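Long-range contacts in ABC transporter substrate-binding protein-branched chain amino acid transport (Streptococcus pneumoniae, PDB 4GNR), which binds branched-chain amino acids, here isoleucine, and probably hands them to an ABC transporter for uptake into the cell: residues D126-V137 / G159-Y168; D222-N232 / S246-F254. All coordinates share one frame; numbering follows the deposited sequence. Where two conformers were deposited one is given.

Overall arrangement
Both contacts belong to one lobe of a periplasmic binding protein fold, the one built on the mixed sheet that runs from strand 171-178 to strand 344-351. Interaction 1 comes first along the chain and joins two helices, 126-139 and 155-167; interaction 2 follows and pairs the neighbouring parallel strands 225-227 and 248-252 within the sheet. Their centres lie about 13 Å apart, and they touch directly: Ile132 and Ile133 of the first helix pack on Ile251 of the second strand, while Gln129 OE1 probably accepts a hydrogen bond from Asp229 N. Helix layer and sheet therefore meet beside Asp229, which binds the isoleucine ligand.

Interaction 1 of 2, residues D126-V137 / G159-Y168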
# COMPACT_ATOMS: atom_id res chain seq x y z
N ASP A 126 -10.13 -0.85 -1.49
CA ASP A 126 -10.50 -1.83 -0.46
C ASP A 126 -11.67 -2.71 -0.85
O ASP A 126 -11.68 -3.88 -0.47
CB ASP A 126 -10.74 -1.11 0.86
CG ASP A 126 -9.46 -0.48 1.40
OD1 ASP A 126 -8.37 -1.00 1.11
OD2 ASP A 126 -9.58 0.53 2.11
N SER A 127 -12.64 -2.18 -1.59
CA SER A 127 -13.76 -3.02 -2.01
C SER A 127 -13.24 -4.20 -2.85
O SER A 127 -13.59 -5.36 -2.63
CB SER A 127 -14.75 -2.17 -2.80
OG SER A 127 -14.10 -1.56 -3.89
N PHE A 128 -12.36 -3.87 -3.79
CA PHE A 128 -11.67 -4.83 -4.68
C PHE A 128 -10.93 -5.86 -3.81
O PHE A 128 -11.03 -7.07 -4.05
CB PHE A 128 -10.76 -3.98 -5.58
CG PHE A 128 -9.69 -4.69 -6.40
CD1 PHE A 128 -9.83 -4.87 -7.76
CD2 PHE A 128 -8.48 -5.02 -5.83
CE1 PHE A 128 -8.78 -5.41 -8.51
CE2 PHE A 128 -7.45 -5.53 -6.57
CZ PHE A 128 -7.61 -5.72 -7.92
N GLN A 129 -10.19 -5.40 -2.78
CA GLN A 129 -9.48 -6.33 -1.92
C GLN A 129 -10.42 -7.31 -1.20
O GLN A 129 -10.15 -8.51 -1.12
CB GLN A 129 -8.61 -5.62 -0.88
CG GLN A 129 -7.51 -4.77 -1.49
CD GLN A 129 -6.43 -4.46 -0.47
OE1 GLN A 129 -5.63 -5.32 -0.12
NE2 GLN A 129 -6.37 -3.22 -0.02
N GLY A 130 -11.50 -6.78 -0.64
CA GLY A 130 -12.43 -7.65 0.10
C GLY A 130 -13.07 -8.72 -0.78
O GLY A 130 -13.28 -9.85 -0.35
N LYS A 131 -13.37 -8.35 -2.02
CA LYS A 131 -13.97 -9.29 -2.99
C LYS A 131 -12.98 -10.39 -3.34
O LYS A 131 -13.33 -11.56 -3.40
CB LYS A 131 -14.40 -8.55 -4.26
CG LYS A 131 -15.57 -7.63 -4.11
CD LYS A 131 -15.77 -6.76 -5.34
CE LYS A 131 -16.91 -5.81 -5.22
NZ LYS A 131 -16.84 -4.93 -6.40
N ILE A 132 -11.73 -9.98 -3.59
CA ILE A 132 -10.68 -10.96 -3.91
C ILE A 132 -10.48 -11.92 -2.73
O ILE A 132 -10.36 -13.13 -2.91
CB ILE A 132 -9.39 -10.25 -4.28
CG1 ILE A 132 -9.53 -9.65 -5.69
CG2 ILE A 132 -8.21 -11.21 -4.19
CD1 ILE A 132 -8.34 -8.74 -6.03
N ILE A 133 -10.41 -11.37 -1.51
CA ILE A 133 -10.22 -12.22 -0.35
C ILE A 133 -11.38 -13.23 -0.24
O ILE A 133 -11.17 -14.42 -0.00
CB ILE A 133 -10.01 -11.39 0.93
CG1 ILE A 133 -8.66 -10.65 0.86
CG2 ILE A 133 -10.07 -12.27 2.17
CD1 ILE A 133 -8.50 -9.53 1.90
N SER A 134 -12.61 -12.75 -0.36
CA SER A 134 -13.77 -13.65 -0.32
C SER A 134 -13.68 -14.75 -1.39
O SER A 134 -13.84 -15.95 -1.10
CB SER A 134 -15.07 -12.89 -0.51
OG SER A 134 -16.20 -13.75 -0.42
N ASN A 135 -13.39 -14.37 -2.63
CA ASN A 135 -13.29 -15.36 -3.70
C ASN A 135 -12.18 -16.38 -3.43
O ASN A 135 -12.35 -17.58 -3.64
CB ASN A 135 -12.99 -14.69 -5.05
CG ASN A 135 -14.12 -13.81 -5.57
OD1 ASN A 135 -15.26 -13.88 -5.12
ND2 ASN A 135 -13.79 -12.99 -6.58
N TYR A 136 -11.04 -15.89 -2.96
CA TYR A 136 -9.87 -16.75 -2.75
C TYR A 136 -10.11 -17.74 -1.61
O TYR A 136 -9.85 -18.95 -1.71
CB TYR A 136 -8.62 -15.91 -2.50
CG TYR A 136 -7.36 -16.71 -2.56
CD1 TYR A 136 -6.82 -17.32 -1.43
CD2 TYR A 136 -6.72 -16.93 -3.78
CE1 TYR A 136 -5.66 -18.09 -1.51
CE2 TYR A 136 -5.56 -17.70 -3.87
CZ TYR A 136 -5.04 -18.29 -2.72
OH TYR A 136 -3.91 -19.07 -2.76
N VAL A 137 -10.58 -17.25 -0.46
CA VAL A 137 -10.80 -18.18 0.64
C VAL A 137 -11.90 -19.19 0.25
O VAL A 137 -11.82 -20.37 0.59
CB VAL A 137 -11.12 -17.51 2.01
CG1 VAL A 137 -10.00 -16.52 2.40
CG2 VAL A 137 -12.49 -16.85 2.01
N GLY A 159 -13.20 -1.11 5.74
CA GLY A 159 -13.61 -1.15 4.33
C GLY A 159 -13.41 -2.53 3.72
O GLY A 159 -14.26 -3.05 3.00
N ILE A 160 -12.26 -3.14 4.00
CA ILE A 160 -12.00 -4.49 3.52
C ILE A 160 -13.03 -5.46 4.15
O ILE A 160 -13.62 -6.29 3.47
CB ILE A 160 -10.55 -4.94 3.82
CG1 ILE A 160 -9.56 -4.06 3.06
CG2 ILE A 160 -10.39 -6.43 3.49
CD1 ILE A 160 -8.11 -4.44 3.30
N ALA A 161 -13.24 -5.33 5.46
CA ALA A 161 -14.19 -6.21 6.16
C ALA A 161 -15.61 -6.07 5.58
O ALA A 161 -16.30 -7.08 5.38
CB ALA A 161 -14.18 -5.93 7.64
N LYS A 162 -16.04 -4.83 5.33
CA LYS A 162 -17.39 -4.59 4.77
C LYS A 162 -17.56 -5.33 3.44
O LYS A 162 -18.56 -6.01 3.20
CB LYS A 162 -17.65 -3.09 4.62
CG LYS A 162 -18.97 -2.73 3.96
CD LYS A 162 -19.12 -1.22 3.79
CE LYS A 162 -20.41 -0.82 3.10
NZ LYS A 162 -20.26 -0.80 1.62
N SER A 163 -16.57 -5.17 2.57
CA SER A 163 -16.62 -5.83 1.27
C SER A 163 -16.59 -7.36 1.39
O SER A 163 -17.31 -8.07 0.68
CB SER A 163 -15.49 -5.30 0.41
OG SER A 163 -15.47 -6.03 -0.80
N PHE A 164 -15.73 -7.85 2.28
CA PHE A 164 -15.65 -9.27 2.51
C PHE A 164 -17.02 -9.83 2.95
O PHE A 164 -17.52 -10.83 2.41
CB PHE A 164 -14.61 -9.61 3.58
CG PHE A 164 -14.54 -11.08 3.87
CD1 PHE A 164 -13.78 -11.93 3.08
CD2 PHE A 164 -15.29 -11.64 4.89
CE1 PHE A 164 -13.76 -13.28 3.30
CE2 PHE A 164 -15.27 -13.02 5.10
CZ PHE A 164 -14.50 -13.83 4.30
N ARG A 165 -17.64 -9.18 3.93
CA ARG A 165 -18.95 -9.65 4.43
C ARG A 165 -20.02 -9.66 3.34
O ARG A 165 -20.87 -10.55 3.26
CB ARG A 165 -19.48 -8.84 5.62
CG ARG A 165 -18.67 -8.93 6.88
CD ARG A 165 -19.41 -8.24 8.06
NE ARG A 165 -18.56 -8.08 9.23
CZ ARG A 165 -17.82 -6.99 9.45
NH1 ARG A 165 -17.91 -5.96 8.62
NH2 ARG A 165 -17.02 -6.92 10.50
N GLU A 166 -19.97 -8.66 2.47
CA GLU A 166 -20.93 -8.55 1.36
C GLU A 166 -20.82 -9.71 0.37
O GLU A 166 -21.82 -10.26 -0.10
CB GLU A 166 -20.72 -7.24 0.58
CG GLU A 166 -21.04 -5.98 1.36
CD GLU A 166 -20.69 -4.70 0.62
OE1 GLU A 166 -19.90 -4.73 -0.35
OE2 GLU A 166 -21.19 -3.64 1.05
N SER A 167 -19.58 -10.07 0.08
CA SER A 167 -19.27 -11.12 -0.90
C SER A 167 -19.32 -12.56 -0.42
O SER A 167 -19.77 -13.45 -1.16
CB SER A 167 -17.85 -10.88 -1.43
OG SER A 167 -17.73 -9.59 -1.99
N TYR A 168 -18.92 -12.77 0.82
CA TYR A 168 -18.79 -14.12 1.35
C TYR A 168 -20.09 -14.86 1.61
O TYR A 168 -20.94 -14.34 2.29
CB TYR A 168 -17.86 -14.06 2.58
CG TYR A 168 -17.46 -15.43 3.10
CD1 TYR A 168 -17.87 -15.87 4.34
CD2 TYR A 168 -16.71 -16.30 2.31
CE1 TYR A 168 -17.52 -17.12 4.82
CE2 TYR A 168 -16.37 -17.56 2.77
CZ TYR A 168 -16.77 -17.97 4.03
OH TYR A 168 -16.43 -19.23 4.49
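Gly130 and Phe164 bring helices 126-139 and 155-167 together, their CA atoms only 4.3 Å apart, and illustrate how a glycine lets two helices close up. The axes approach to 7.2 Å and cross at -45°, and the carbonyl of Ile160 lies against bare Gly130 CA. Knobs-into-holes packing follows: Ile160 sits among Asp126, Gln129, Gly130 and Ile133, and Phe164 enters the next hole, formed by Gly130, Ile133, Ser134 and Val137. With its CG anti to the backbone N (chi1 178°), Phe164 carries its ring to the first helix, where CE1 comes 3.6 Å from Ser134 CA and CD1 lies 3.8 Å from Ile133 CG2. Beside this tight seam, Ser163 OG donates a short 2.7 Å bond to Ser127 O, arriving in the carbonyl plane on a lone pair; the same oxygen also accepts the helical N-H of Lys131. The looser border is on the solvent side, where Lys131 CG brushes Ser167 OG at 3.6 Å and Ser163 OG at 3.7 Å before the extended chain leads away. At the other border, Ile160 rests CG1 against Asp126 CB and OD1, and CD1 against the Gln129 amide, while Asp126 and Gln129 bond to Thr108 and Asp229 of the isoleucine pocket. Shape fit plus one serine-to-carbonyl bond thus holds the helices together, leaving those polar groups to bond to pocket residues, consistent with a second-shell role.

Interaction 2 of 2, residues D222-N232 / S246-F254; sequences DKPIVGGDGFN and SNIYFISGF. With ILE (isoleucine), chain B.
Asn232 ND2 spends both its N-H groups on backbone carbonyls, one across the contact to Ile251 O (2.9 Å) and one back to Asp229 O, the latter nearly straight at 172°. The two bonds fix the amide at the end of a beta-alpha-beta unit, in which strands 225-227 and 248-252 run parallel and helix 234-240 connects them. Between the strands the donors alternate from one strand to the other, as in parallel pairing: Ile225 N to Asn247 O, Tyr249 N to Ile225 O, Gly227 N to Tyr249 O, then a longer 3.2 Å bond from Ile251 N to Gly227 O. At the opposite end Asn247, part of a G1 beta bulge facing Met340, sends ND2 straight to Asp222 O at 2.9 Å and lies alongside the Pro224 ring. On the face bearing Ile225, Ile248 and Phe250, the ring of Phe231 lies flat over Gly227 CA, which is 3.5 Å from its plane, and meets Ile248 CG2 edge-on. Phe250 sets its CG between its own backbone N and carbonyl carbon (chi1 56°), which brings the ring over the Phe231 backbone and its edge to Asn232 OD1. Just beyond strand 225-227, Asp229, whose OD1 also bonds to Tyr156, grips the isoleucine ammonium through OD2, 2.8 Å from the ligand N.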
# COMPACT_ATOMS: atom_id res chain seq x y z
N ASP A 222 -3.26 -23.27 13.33
CA ASP A 222 -2.48 -23.49 12.10
C ASP A 222 -3.16 -23.16 10.79
O ASP A 222 -2.50 -23.11 9.75
CB ASP A 222 -2.04 -24.96 12.06
CG ASP A 222 -1.11 -25.31 13.17
OD1 ASP A 222 -0.44 -24.38 13.64
OD2 ASP A 222 -1.06 -26.49 13.55
N LYS A 223 -4.46 -22.96 10.84
CA LYS A 223 -5.24 -22.68 9.64
C LYS A 223 -4.79 -21.39 8.94
O LYS A 223 -4.17 -20.51 9.54
CB LYS A 223 -6.74 -22.59 9.96
CG LYS A 223 -7.45 -23.93 10.21
CD LYS A 223 -7.53 -24.84 8.95
CE LYS A 223 -8.23 -26.14 9.17
NZ LYS A 223 -8.25 -26.94 7.92
N PRO A 224 -5.09 -21.29 7.63
CA PRO A 224 -4.70 -20.09 6.89
C PRO A 224 -5.13 -18.78 7.54
O PRO A 224 -6.25 -18.68 8.04
CB PRO A 224 -5.43 -20.28 5.56
CG PRO A 224 -5.44 -21.78 5.36
CD PRO A 224 -5.72 -22.30 6.77
N ILE A 225 -4.20 -17.82 7.52
CA ILE A 225 -4.44 -16.42 7.97
C ILE A 225 -4.28 -15.61 6.67
O ILE A 225 -3.24 -15.70 6.01
CB ILE A 225 -3.55 -15.97 9.10
CG1 ILE A 225 -3.89 -16.81 10.35
CG2 ILE A 225 -3.76 -14.47 9.38
CD1 ILE A 225 -2.96 -16.56 11.51
N VAL A 226 -5.32 -14.84 6.32
CA VAL A 226 -5.38 -14.12 5.05
C VAL A 226 -5.54 -12.63 5.28
O VAL A 226 -6.40 -12.21 6.06
CB VAL A 226 -6.58 -14.66 4.24
CG1 VAL A 226 -6.61 -14.06 2.83
CG2 VAL A 226 -6.55 -16.19 4.15
N GLY A 227 -4.72 -11.86 4.59
CA GLY A 227 -4.74 -10.42 4.75
C GLY A 227 -4.81 -9.65 3.45
O GLY A 227 -4.70 -10.18 2.35
N GLY A 228 -5.08 -8.35 3.63
CA GLY A 228 -5.01 -7.41 2.54
C GLY A 228 -3.55 -6.93 2.37
O GLY A 228 -2.59 -7.51 2.89
N ASP A 229 -3.42 -5.82 1.65
CA ASP A 229 -2.10 -5.30 1.31
C ASP A 229 -1.28 -4.88 2.53
O ASP A 229 -0.05 -4.75 2.43
CB ASP A 229 -2.15 -4.21 0.24
CG ASP A 229 -2.81 -2.89 0.70
OD1 ASP A 229 -3.81 -2.92 1.46
OD2 ASP A 229 -2.35 -1.81 0.21
N GLY A 230 -1.93 -4.68 3.67
CA GLY A 230 -1.18 -4.34 4.88
C GLY A 230 -0.18 -5.41 5.33
O GLY A 230 0.71 -5.10 6.14
N PHE A 231 -0.32 -6.65 4.87
CA PHE A 231 0.64 -7.72 5.24
C PHE A 231 1.98 -7.62 4.50
O PHE A 231 2.90 -8.34 4.85
CB PHE A 231 0.04 -9.11 4.95
CG PHE A 231 -0.92 -9.66 5.97
CD1 PHE A 231 -1.81 -8.87 6.70
CD2 PHE A 231 -1.04 -11.04 6.08
CE1 PHE A 231 -2.74 -9.48 7.56
CE2 PHE A 231 -1.95 -11.63 6.93
CZ PHE A 231 -2.79 -10.85 7.67
N ASN A 232 2.09 -6.77 3.47
CA ASN A 232 3.34 -6.67 2.73
C ASN A 232 4.44 -6.04 3.58
O ASN A 232 4.19 -5.21 4.45
CB ASN A 232 3.15 -5.84 1.46
CG ASN A 232 2.39 -6.60 0.41
OD1 ASN A 232 2.99 -7.36 -0.37
ND2 ASN A 232 1.09 -6.40 0.35
N SER A 246 3.72 -18.98 8.45
CA SER A 246 3.38 -20.09 7.55
C SER A 246 1.88 -20.16 7.40
O SER A 246 1.13 -19.73 8.27
CB SER A 246 3.96 -21.41 8.03
OG SER A 246 5.38 -21.34 7.98
N ASN A 247 1.45 -20.67 6.26
CA ASN A 247 0.04 -20.75 5.90
C ASN A 247 -0.58 -19.32 5.95
O ASN A 247 -1.67 -19.09 6.45
CB ASN A 247 -0.68 -21.73 6.81
CG ASN A 247 -1.70 -22.58 6.07
OD1 ASN A 247 -1.73 -22.59 4.84
ND2 ASN A 247 -2.48 -23.36 6.82
N ILE A 248 0.19 -18.38 5.41
CA ILE A 248 -0.19 -16.97 5.30
C ILE A 248 -0.45 -16.64 3.82
O ILE A 248 0.31 -17.06 2.95
CB ILE A 248 0.91 -16.01 5.84
CG1 ILE A 248 1.37 -16.38 7.24
CG2 ILE A 248 0.47 -14.57 5.76
CD1 ILE A 248 0.31 -16.40 8.30
N TYR A 249 -1.52 -15.91 3.57
CA TYR A 249 -1.90 -15.50 2.22
C TYR A 249 -2.23 -14.03 2.27
O TYR A 249 -2.89 -13.60 3.21
CB TYR A 249 -3.12 -16.29 1.73
CG TYR A 249 -2.86 -17.77 1.68
CD1 TYR A 249 -3.00 -18.55 2.84
CD2 TYR A 249 -2.46 -18.40 0.52
CE1 TYR A 249 -2.73 -19.90 2.84
CE2 TYR A 249 -2.21 -19.76 0.48
CZ TYR A 249 -2.34 -20.51 1.65
OH TYR A 249 -2.08 -21.87 1.64
N PHE A 250 -1.80 -13.25 1.29
CA PHE A 250 -2.15 -11.82 1.30
C PHE A 250 -2.05 -11.20 -0.09
O PHE A 250 -1.32 -11.66 -0.97
CB PHE A 250 -1.29 -11.00 2.30
CG PHE A 250 0.19 -11.11 2.07
CD1 PHE A 250 0.92 -12.11 2.70
CD2 PHE A 250 0.88 -10.21 1.26
CE1 PHE A 250 2.28 -12.23 2.51
CE2 PHE A 250 2.24 -10.33 1.07
CZ PHE A 250 2.94 -11.34 1.70
N ILE A 251 -2.79 -10.11 -0.25
CA ILE A 251 -2.81 -9.38 -1.50
C ILE A 251 -1.58 -8.49 -1.66
O ILE A 251 -1.14 -7.83 -0.71
CB ILE A 251 -4.07 -8.48 -1.57
CG1 ILE A 251 -5.30 -9.37 -1.58
CG2 ILE A 251 -4.03 -7.57 -2.80
CD1 ILE A 251 -6.60 -8.65 -1.69
N SER A 252 -1.04 -8.48 -2.88
CA SER A 252 0.07 -7.62 -3.22
C SER A 252 -0.14 -7.05 -4.61
O SER A 252 -0.83 -7.61 -5.45
CB SER A 252 1.40 -8.36 -3.17
OG SER A 252 2.47 -7.48 -3.42
N GLY A 253 0.53 -5.95 -4.90
CA GLY A 253 0.48 -5.32 -6.22
C GLY A 253 1.78 -5.44 -6.99
O GLY A 253 1.94 -4.78 -8.00
N PHE A 254 2.66 -6.32 -6.54
CA PHE A 254 3.97 -6.52 -7.15
C PHE A 254 4.45 -7.94 -6.88
O PHE A 254 4.40 -8.41 -5.74
CB PHE A 254 5.00 -5.51 -6.56
CG PHE A 254 6.40 -5.58 -7.18
CD1 PHE A 254 6.59 -5.18 -8.49
CD2 PHE A 254 7.51 -6.01 -6.49
CE1 PHE A 254 7.82 -5.23 -9.11
CE2 PHE A 254 8.76 -6.05 -7.11
CZ PHE A 254 8.89 -5.67 -8.43
N ILE B . -3.53 0.39 1.50
CA ILE B . -3.25 0.79 2.91
C ILE B . -3.91 2.13 3.19
O ILE B . -3.81 2.62 4.33
CB ILE B . -1.75 0.63 3.30
CG1 ILE B . -0.84 1.24 2.26
CG2 ILE B . -1.26 -0.90 3.57
CD1 ILE B . 0.61 1.18 2.66
OXT ILE B . -4.56 2.67 2.26